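Local structure of fluvirucin B1 DH domain from module 1 (Actinomadura vulgaris, 6OBV) at residues G177-E180 / A181-N184. The protein probably dehydrates a beta-hydroxyacyl intermediate in the first extension module of the fluvirucin B1 polyketide synthase, leaving a carbon-carbon double bond. Numbering follows the deposited sequence.
Sequences GHYE and ALAN
G177 and A181 are joined by the first of four successive i to i+4 backbone hydrogen bonds. G177 sits at the N-cap of the short helix 178-185. Its carbonyl accepts the bond from A181 N to G177 O at 2.9 Å. L182 N to H178 O is also 2.9 Å. A183 N bonds to Y179 O and N184 N to E180 O. The four bonds close the first turns of the helix. G177 itself is not helical, but its carbonyl takes part in the first turn.

The side-chain contact centres on L182. Its CD1 methyl comes 3.4 Å from H178 NE2 and 3.5 Å from H178 CD2. H178 has CG anti to the backbone N (chi1 -171°), beside the carbonyl carbon, and this brings the CD2/NE2 side of the ring to L182. On the Y179 side, CD1 of the phenol ring is 4.0 Å from L182 CD1. One methyl therefore meets both rings, each at an oblique angle. L182 and Y179 also touch Y189 of strand 187-189, and L182 reaches Y187.

Y179 OH is held by two bonds outside the helix turn, to H235 ND1 and L196 N, and the Y179 and H235 rings meet steeply. H178 NE2 makes a weak hydrogen bond to H235 O. E180, A181, A183 and N184 are exposed, as is G177. The helix is thus two-sided: H178, Y179 and L182 join it to the rest of the domain through apolar packing, two hydrogen bonds of Y179 OH and a weak one of H178 NE2, while main-chain bonds hold its turns together.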
loop_
_atom_site.group_PDB
_atom_site.type_symbol
_atom_site.label_atom_id
_atom_site.label_comp_id
_atom_site.label_asym_id
_atom_site.label_seq_id
_atom_site.Cartn_x
_atom_site.Cartn_y
_atom_site.Cartn_z
ATOM N N GLY A 177 22.991 18.574 -35.931
ATOM C CA GLY A 177 21.686 19.204 -36.003
ATOM C C GLY A 177 20.502 18.321 -35.638
ATOM O O GLY A 177 19.353 18.751 -35.793
ATOM N N HIS A 178 20.745 17.110 -35.127
ATOM C CA HIS A 178 19.671 16.135 -34.949
ATOM C C HIS A 178 18.594 16.634 -33.987
ATOM O O HIS A 178 17.395 16.586 -34.297
ATOM C CB HIS A 178 20.256 14.812 -34.455
ATOM C CG HIS A 178 19.267 13.693 -34.440
ATOM N ND1 HIS A 178 18.845 13.063 -35.590
ATOM C CD2 HIS A 178 18.594 13.111 -33.420
ATOM C CE1 HIS A 178 17.963 12.130 -35.274
ATOM N NE2 HIS A 178 17.787 12.145 -33.967
ATOM N N TYR A 179 18.986 17.088 -32.794
ATOM C CA TYR A 179 17.962 17.512 -31.842
ATOM C C TYR A 179 17.256 18.785 -32.290
ATOM O O TYR A 179 16.077 18.971 -31.976
ATOM C CB TYR A 179 18.555 17.681 -30.451
ATOM C CG TYR A 179 18.708 16.349 -29.773
ATOM C CD1 TYR A 179 17.591 15.647 -29.310
ATOM C CD2 TYR A 179 19.967 15.763 -29.629
ATOM C CE1 TYR A 179 17.729 14.402 -28.699
ATOM C CE2 TYR A 179 20.118 14.523 -29.024
ATOM C CZ TYR A 179 19.000 13.855 -28.563
ATOM O OH TYR A 179 19.165 12.646 -27.964
ATOM N N GLU A 180 17.938 19.650 -33.043
ATOM C CA GLU A 180 17.256 20.796 -33.636
ATOM C C GLU A 180 16.197 20.340 -34.638
ATOM O O GLU A 180 15.100 20.915 -34.703
ATOM C CB GLU A 180 18.277 21.726 -34.297
ATOM C CG GLU A 180 17.910 23.210 -34.233
ATOM C CD GLU A 180 18.816 24.092 -35.105
ATOM O OE1 GLU A 180 18.320 25.095 -35.665
ATOM O OE2 GLU A 180 20.024 23.784 -35.233
ATOM N N ALA A 181 16.505 19.304 -35.423
ATOM C CA ALA A 181 15.514 18.724 -36.326
ATOM C C ALA A 181 14.341 18.142 -35.552
ATOM O O ALA A 181 13.174 18.370 -35.899
ATOM C CB ALA A 181 16.160 17.638 -37.193
ATOM N N LEU A 182 14.632 17.364 -34.508
ATOM C CA LEU A 182 13.557 16.768 -33.725
ATOM C C LEU A 182 12.674 17.849 -33.109
ATOM O O LEU A 182 11.450 17.692 -33.023
ATOM C CB LEU A 182 14.134 15.847 -32.645
ATOM C CG LEU A 182 14.805 14.565 -33.162
ATOM C CD1 LEU A 182 15.455 13.756 -32.045
ATOM C CD2 LEU A 182 13.821 13.703 -33.922
ATOM N N ALA A 183 13.277 18.962 -32.694
ATOM C CA ALA A 183 12.499 20.077 -32.168
ATOM C C ALA A 183 11.546 20.623 -33.228
ATOM O O ALA A 183 10.362 20.854 -32.959
ATOM C CB ALA A 183 13.442 21.169 -31.660
ATOM N N ASN A 184 12.044 20.810 -34.452
ATOM C CA ASN A 184 11.206 21.334 -35.523
ATOM C C ASN A 184 10.106 20.363 -35.912
ATOM O O ASN A 184 9.037 20.794 -36.352
ATOM C CB ASN A 184 12.058 21.669 -36.744
ATOM C CG ASN A 184 12.700 23.006 -36.630
ATOM O OD1 ASN A 184 12.019 24.011 -36.435
ATOM N ND2 ASN A 184 14.018 23.040 -36.726
#